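Local coordinates for VIN1 (Oscarella pearsei, PDB 6BFI), which binds actin filaments and may play a part in cell-cell adhesion, at residues K696-K701 and K727-N732; P648-E653 and M702-K707; D721-A726 and L773-A778. All blocks are in the same frame, centred on the assembly; numbering follows the deposited sequence.

Contact 1. Residues K696-K701 and K727-N732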
# COMPACT_ATOMS: atom_id res chain seq x y z
N LYS A 696 4.39 -23.53 -8.69
CA LYS A 696 3.68 -24.81 -8.60
C LYS A 696 4.40 -25.77 -7.65
O LYS A 696 3.77 -26.40 -6.80
CB LYS A 696 3.55 -25.43 -9.99
CG LYS A 696 2.23 -25.15 -10.68
CD LYS A 696 2.18 -25.82 -12.05
CE LYS A 696 0.80 -25.69 -12.68
NZ LYS A 696 0.75 -26.31 -14.03
N GLN A 697 5.73 -25.87 -7.79
CA GLN A 697 6.50 -26.71 -6.88
C GLN A 697 6.30 -26.27 -5.43
O GLN A 697 6.14 -27.11 -4.53
CB GLN A 697 7.98 -26.66 -7.26
CG GLN A 697 8.87 -27.60 -6.46
CD GLN A 697 8.90 -29.01 -7.02
OE1 GLN A 697 7.94 -29.47 -7.66
NE2 GLN A 697 10.00 -29.72 -6.80
N MET A 698 6.29 -24.96 -5.19
CA MET A 698 6.09 -24.45 -3.83
C MET A 698 4.71 -24.82 -3.31
O MET A 698 4.54 -25.12 -2.12
CB MET A 698 6.29 -22.94 -3.81
CG MET A 698 6.34 -22.34 -2.41
SD MET A 698 6.73 -20.58 -2.43
CE MET A 698 8.15 -20.56 -3.53
N ALA A 699 3.69 -24.79 -4.18
CA ALA A 699 2.35 -25.20 -3.77
C ALA A 699 2.33 -26.67 -3.39
O ALA A 699 1.76 -27.05 -2.35
CB ALA A 699 1.35 -24.91 -4.88
N ARG A 700 2.94 -27.53 -4.21
CA ARG A 700 3.02 -28.95 -3.88
C ARG A 700 3.68 -29.16 -2.52
O ARG A 700 3.14 -29.86 -1.66
CB ARG A 700 3.81 -29.69 -4.97
CG ARG A 700 3.24 -29.56 -6.38
CD ARG A 700 4.11 -30.31 -7.38
NE ARG A 700 3.69 -30.07 -8.76
CZ ARG A 700 4.39 -29.36 -9.65
NH1 ARG A 700 5.55 -28.82 -9.30
NH2 ARG A 700 3.93 -29.20 -10.88
N LYS A 701 4.84 -28.52 -2.31
CA LYS A 701 5.54 -28.65 -1.04
C LYS A 701 4.68 -28.18 0.12
O LYS A 701 4.67 -28.80 1.19
CB LYS A 701 6.85 -27.87 -1.10
CG LYS A 701 7.86 -28.42 -2.10
CD LYS A 701 9.08 -27.52 -2.19
CE LYS A 701 10.14 -28.11 -3.11
NZ LYS A 701 10.64 -29.41 -2.61
N LYS A 727 12.04 -26.26 5.35
CA LYS A 727 13.29 -25.76 4.80
C LYS A 727 13.26 -25.75 3.28
O LYS A 727 13.77 -24.82 2.64
CB LYS A 727 14.46 -26.60 5.32
CG LYS A 727 14.64 -26.52 6.83
CD LYS A 727 16.05 -26.91 7.25
CE LYS A 727 16.07 -28.22 8.02
NZ LYS A 727 17.45 -28.60 8.42
N GLU A 728 12.66 -26.78 2.67
CA GLU A 728 12.54 -26.81 1.21
C GLU A 728 11.67 -25.67 0.70
O GLU A 728 11.99 -25.04 -0.32
CB GLU A 728 12.00 -28.16 0.76
CG GLU A 728 13.08 -29.22 0.58
CD GLU A 728 12.52 -30.63 0.55
OE1 GLU A 728 13.19 -31.54 1.09
OE2 GLU A 728 11.42 -30.84 -0.01
N ILE A 729 10.57 -25.38 1.40
CA ILE A 729 9.73 -24.25 1.01
C ILE A 729 10.49 -22.94 1.16
O ILE A 729 10.33 -22.01 0.36
CB ILE A 729 8.43 -24.24 1.84
CG1 ILE A 729 7.58 -25.47 1.52
CG2 ILE A 729 7.62 -22.98 1.58
CD1 ILE A 729 6.32 -25.57 2.33
N ALA A 730 11.34 -22.84 2.19
CA ALA A 730 12.13 -21.63 2.38
C ALA A 730 13.11 -21.43 1.22
O ALA A 730 13.25 -20.32 0.70
CB ALA A 730 12.88 -21.70 3.71
N LEU A 731 13.80 -22.50 0.82
CA LEU A 731 14.73 -22.40 -0.30
C LEU A 731 14.00 -22.05 -1.60
O LEU A 731 14.48 -21.23 -2.39
CB LEU A 731 15.52 -23.70 -0.45
CG LEU A 731 16.66 -23.72 -1.46
CD1 LEU A 731 17.64 -22.60 -1.18
CD2 LEU A 731 17.37 -25.07 -1.43
N ASN A 732 12.83 -22.66 -1.81
CA ASN A 732 12.02 -22.30 -2.97
C ASN A 732 11.63 -20.83 -2.95
O ASN A 732 11.63 -20.17 -3.99
CB ASN A 732 10.77 -23.18 -3.02
CG ASN A 732 10.89 -24.31 -4.03
OD1 ASN A 732 12.00 -24.70 -4.41
ND2 ASN A 732 9.76 -24.84 -4.46
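K701 NZ donates to E728 OE2 over 3.1 Å, a salt bridge that ties helix 690-710 to helix 718-745. The lysine chain runs straight out to CE and bends only at its last torsion (chi4 -62°), which turns NZ onto the glutamate. The carboxylate is met on its anti side, with NZ 32° out of its plane, and the other oxygen, OE1, is taken up by R724, so E728 sits between two cations.

The two helices are antiparallel neighbours in the C-terminal helical bundle; the axes of 696-701 and 727-732 approach to 9.7 Å at 163°. Behind the salt bridge, N732 pushes its amide into the facing helix. K701 passes across it at about a right angle, CE lying 3.6 Å from N732 ND2, while Q697 CG comes to 3.5 Å of the same nitrogen. M698 closes in from another direction: its chain stays extended to SD, then bends, and the methyl CE rests 3.7 Å from N732 CB. Nearer the K701 backbone, I729 CG1 packs at 3.6 Å against K701 CB, and I729 CG2 meets M698 CG at 4.2 Å. I729 also touches L770 of helix 763-778, carrying the packing on to the next helix.

K701 therefore does two jobs: its methylenes fill the buried seam between N732 and I729, while its ammonium group ends at E728, which is partly exposed. E728, shared with R724, probably offsets part of the lysine's charge, and the interface joins an amide, a salt bridge and aliphatic packing, so the link is not purely apolar.

Contact 2. Residues P648-E653 and M702-K707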
# COMPACT_ATOMS: atom_id res chain seq x y z
N PRO A 648 9.21 -36.59 -8.65
CA PRO A 648 9.44 -37.49 -7.52
C PRO A 648 8.12 -37.87 -6.85
O PRO A 648 7.09 -37.21 -7.04
CB PRO A 648 10.33 -36.67 -6.58
CG PRO A 648 10.08 -35.25 -6.96
CD PRO A 648 9.83 -35.27 -8.44
N ALA A 649 8.17 -38.94 -6.06
CA ALA A 649 6.96 -39.45 -5.43
C ALA A 649 6.31 -38.41 -4.53
O ALA A 649 5.07 -38.36 -4.43
CB ALA A 649 7.28 -40.71 -4.62
N GLU A 650 7.11 -37.56 -3.88
CA GLU A 650 6.57 -36.54 -2.99
C GLU A 650 5.75 -35.52 -3.77
O GLU A 650 4.57 -35.28 -3.47
CB GLU A 650 7.71 -35.86 -2.24
CG GLU A 650 7.42 -35.56 -0.79
CD GLU A 650 8.67 -35.12 -0.03
OE1 GLU A 650 9.74 -35.02 -0.66
OE2 GLU A 650 8.57 -34.90 1.19
N MET A 651 6.36 -34.91 -4.79
CA MET A 651 5.66 -33.90 -5.58
C MET A 651 4.55 -34.52 -6.43
O MET A 651 3.59 -33.83 -6.78
CB MET A 651 6.65 -33.15 -6.47
CG MET A 651 7.80 -32.51 -5.70
SD MET A 651 7.27 -31.25 -4.52
CE MET A 651 7.33 -32.15 -2.97
N GLN A 652 4.67 -35.80 -6.77
CA GLN A 652 3.60 -36.48 -7.50
C GLN A 652 2.38 -36.67 -6.61
O GLN A 652 1.24 -36.40 -7.02
CB GLN A 652 4.10 -37.82 -8.04
CG GLN A 652 2.99 -38.76 -8.49
CD GLN A 652 2.25 -38.27 -9.72
OE1 GLN A 652 2.75 -37.43 -10.47
NE2 GLN A 652 1.04 -38.78 -9.92
N GLU A 653 2.59 -37.14 -5.38
CA GLU A 653 1.49 -37.26 -4.43
C GLU A 653 0.87 -35.90 -4.15
O GLU A 653 -0.35 -35.78 -4.02
CB GLU A 653 1.97 -37.91 -3.14
CG GLU A 653 0.88 -38.04 -2.08
CD GLU A 653 1.41 -38.54 -0.75
OE1 GLU A 653 2.58 -39.00 -0.71
OE2 GLU A 653 0.67 -38.47 0.25
N MET A 702 3.94 -27.08 -0.06
CA MET A 702 3.11 -26.57 1.02
C MET A 702 1.96 -27.52 1.35
O MET A 702 1.59 -27.67 2.52
CB MET A 702 2.57 -25.18 0.66
CG MET A 702 1.81 -24.50 1.79
SD MET A 702 2.84 -23.99 3.19
CE MET A 702 3.77 -22.65 2.46
N ALA A 703 1.40 -28.18 0.33
CA ALA A 703 0.40 -29.21 0.58
C ALA A 703 0.99 -30.37 1.36
O ALA A 703 0.35 -30.90 2.28
CB ALA A 703 -0.20 -29.70 -0.74
N MET A 704 2.21 -30.78 1.01
CA MET A 704 2.89 -31.81 1.79
C MET A 704 3.07 -31.38 3.24
O MET A 704 2.89 -32.19 4.16
CB MET A 704 4.23 -32.16 1.16
CG MET A 704 4.13 -32.73 -0.24
SD MET A 704 2.89 -34.04 -0.35
CE MET A 704 3.60 -35.28 0.74
N MET A 705 3.41 -30.11 3.46
CA MET A 705 3.52 -29.61 4.83
C MET A 705 2.19 -29.74 5.56
O MET A 705 2.14 -30.18 6.71
CB MET A 705 3.99 -28.15 4.85
CG MET A 705 3.85 -27.53 6.25
SD MET A 705 4.40 -25.83 6.44
CE MET A 705 6.13 -25.98 6.04
N SER A 706 1.09 -29.34 4.90
CA SER A 706 -0.23 -29.51 5.50
C SER A 706 -0.44 -30.95 5.95
O SER A 706 -0.84 -31.21 7.09
CB SER A 706 -1.31 -29.09 4.51
OG SER A 706 -2.60 -29.39 5.00
N LYS A 707 -0.15 -31.90 5.06
CA LYS A 707 -0.30 -33.31 5.41
C LYS A 707 0.57 -33.69 6.60
O LYS A 707 0.16 -34.49 7.45
CB LYS A 707 0.04 -34.19 4.20
CG LYS A 707 0.05 -35.68 4.48
CD LYS A 707 0.21 -36.48 3.20
CE LYS A 707 0.38 -37.96 3.49
NZ LYS A 707 1.65 -38.23 4.23
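M704 turns at two successive torsions, chi2 -48° and chi3 -63°, and this folded chain brings SD and CE up against E650 and E653, which stand three residues apart on the other helix. Short helix 649-659 lies crosswise on helix 690-710 of the C-terminal helical bundle, with segments 649-653 and 702-707 at 87°, close to perpendicular, so the contact is compact.

M704 SD lies 3.8 Å from the backbone O of E650. Its methyl CE reaches the middle of the E650 chain, 4.1 Å from CG, and also stands 4.1 Å from E653 OE1, the two side chains of that second pair crossing at about a right angle. M651 folds back toward the same methionine, CE to M704 CG being 4.2 Å. An alanine in place of M704 would probably open a gap between the helices, leaving E650 CG and M651 CE without the thioether chain they rest on.

The acid of E650 has partners on two helices: OE2 is salt-bridged to R724 of helix 718-745 and hydrogen-bonded to Y708, one turn on from M704 in helix 690-710, which should hold the chain over M704. M725 of helix 718-745 touches both E650 and M704. E653, extended from CG outward, meets K707 instead, but not as a salt bridge: its OE2 comes to 3.3 Å of K707 CE, whereas K707 NZ stays 4.1 Å from that same oxygen.

Contact 3. Residues D721-A726 and L773-A778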
# COMPACT_ATOMS: atom_id res chain seq x y z
N ASP A 721 9.69 -34.83 8.42
CA ASP A 721 9.11 -34.41 7.15
C ASP A 721 8.59 -32.98 7.23
O ASP A 721 8.68 -32.23 6.25
CB ASP A 721 7.99 -35.38 6.75
CG ASP A 721 8.49 -36.79 6.52
OD1 ASP A 721 9.66 -36.94 6.11
OD2 ASP A 721 7.73 -37.75 6.74
N LEU A 722 8.06 -32.58 8.39
CA LEU A 722 7.59 -31.21 8.55
C LEU A 722 8.75 -30.22 8.51
O LEU A 722 8.68 -29.21 7.79
CB LEU A 722 6.81 -31.08 9.87
CG LEU A 722 6.43 -29.67 10.31
CD1 LEU A 722 5.70 -28.92 9.20
CD2 LEU A 722 5.58 -29.71 11.57
N ILE A 723 9.81 -30.49 9.26
CA ILE A 723 10.94 -29.57 9.31
C ILE A 723 11.62 -29.48 7.94
O ILE A 723 11.85 -28.39 7.41
CB ILE A 723 11.93 -30.00 10.40
CG1 ILE A 723 11.25 -29.96 11.77
CG2 ILE A 723 13.17 -29.12 10.38
CD1 ILE A 723 12.13 -30.46 12.91
N ARG A 724 11.95 -30.64 7.37
CA ARG A 724 12.59 -30.67 6.05
C ARG A 724 11.72 -29.99 5.00
O ARG A 724 12.23 -29.25 4.15
CB ARG A 724 12.88 -32.12 5.66
CG ARG A 724 13.40 -32.29 4.24
CD ARG A 724 13.62 -33.76 3.92
NE ARG A 724 12.41 -34.55 4.15
CZ ARG A 724 11.44 -34.69 3.26
NH1 ARG A 724 11.52 -34.10 2.08
NH2 ARG A 724 10.38 -35.43 3.55
N MET A 725 10.41 -30.22 5.05
CA MET A 725 9.51 -29.59 4.10
C MET A 725 9.52 -28.07 4.26
O MET A 725 9.50 -27.33 3.27
CB MET A 725 8.10 -30.14 4.25
CG MET A 725 7.14 -29.69 3.17
SD MET A 725 7.80 -30.03 1.52
CE MET A 725 7.89 -31.81 1.56
N ALA A 726 9.55 -27.59 5.51
CA ALA A 726 9.63 -26.15 5.74
C ALA A 726 10.91 -25.57 5.17
O ALA A 726 10.89 -24.50 4.55
CB ALA A 726 9.54 -25.86 7.24
N LEU A 773 8.72 -21.62 13.08
CA LEU A 773 7.42 -22.06 13.58
C LEU A 773 7.14 -23.52 13.26
O LEU A 773 6.48 -24.21 14.04
CB LEU A 773 6.31 -21.17 13.01
CG LEU A 773 6.34 -19.71 13.48
CD1 LEU A 773 5.32 -18.86 12.72
CD2 LEU A 773 6.10 -19.62 14.98
N ALA A 774 7.63 -24.01 12.12
CA ALA A 774 7.52 -25.43 11.82
C ALA A 774 8.38 -26.26 12.76
O ALA A 774 7.98 -27.36 13.17
CB ALA A 774 7.89 -25.69 10.37
N THR A 775 9.57 -25.76 13.10
CA THR A 775 10.40 -26.47 14.07
C THR A 775 9.73 -26.51 15.44
O THR A 775 9.83 -27.51 16.16
CB THR A 775 11.78 -25.81 14.17
OG1 THR A 775 12.40 -25.81 12.88
CG2 THR A 775 12.67 -26.58 15.14
N VAL A 776 9.03 -25.43 15.81
CA VAL A 776 8.31 -25.42 17.08
C VAL A 776 7.13 -26.38 17.04
O VAL A 776 6.87 -27.10 18.01
CB VAL A 776 7.87 -23.98 17.43
CG1 VAL A 776 7.01 -23.97 18.68
CG2 VAL A 776 9.09 -23.09 17.62
N LYS A 777 6.40 -26.40 15.93
CA LYS A 777 5.25 -27.30 15.80
C LYS A 777 5.68 -28.76 15.83
O LYS A 777 4.99 -29.60 16.43
CB LYS A 777 4.49 -26.98 14.51
CG LYS A 777 3.44 -28.01 14.13
CD LYS A 777 2.32 -28.09 15.17
CE LYS A 777 1.30 -29.14 14.78
NZ LYS A 777 0.20 -29.23 15.78
N ALA A 778 6.81 -29.08 15.20
CA ALA A 778 7.27 -30.47 15.16
C ALA A 778 7.62 -30.99 16.55
O ALA A 778 7.46 -32.18 16.82
CB ALA A 778 8.46 -30.60 14.22
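Helices 718-745 and 763-778 run almost exactly antiparallel where 721-726 meets 773-778, at 177°, with the axes of these segments 8.8 Å apart and the CA atoms of I723 and T775 just 5.7 Å from each other. This is the side-by-side packing of an up-and-down helical bundle, in keeping with the C-terminal tail domain of vinculins.

Small residues allow the close approach. A726 and A774 face one another, CB to CB at 3.5 Å. One turn away the larger chains take over. L722 sends CG anti to the backbone N (chi1 171°), and beyond it the two methyls divide the work: CD1 leans toward A774 CB, while CD2 lies 3.7 Å from the backbone O of A774 and reaches as far as the CB of A778. The same CD2 meets K777 CG at 3.7 Å, where leucine and lysine cross at about a right angle.

I723 also packs on A778: its CG1, anti to the carbonyl carbon, lies 3.8 Å from A778 CB, which L722 CD2 meets from a different direction. I723 CG2 stands near T775 OG1, a hydroxyl already bonded to the backbone O of K771. T775 and V776 also touch I116 of helix 102-145, which brings the far N-terminal part of the chain onto helix 763-778, consistent with the head-tail packing of closed vinculin.

Only the near methylenes of K777 join the seam: chi2 (64°) turns CD aside, and the extended remainder ends with NZ at D789 and T793 of helix 786-817.

Overall arrangement
Contacts 1 and 3 are buried and share helix 718-745, which helix 690-710 meets near its middle and helix 763-778 nearer its start. Contact 2 is only partly buried, where a short helix lies crosswise on helix 690-710, the element it shares with contact 1. Chemistry follows place. Contact 3 is aliphatic and lets alanines set the spacing; contact 1 mixes apolar packing with an amide and a salt bridge; contact 2 is methionine-rich, with E653 at its edge. The three touch one another: R724, in the 721-726 segment, is salt-bridged to both E650 and E728, while M725 packs on K701 and M704, linking all three contacts directly.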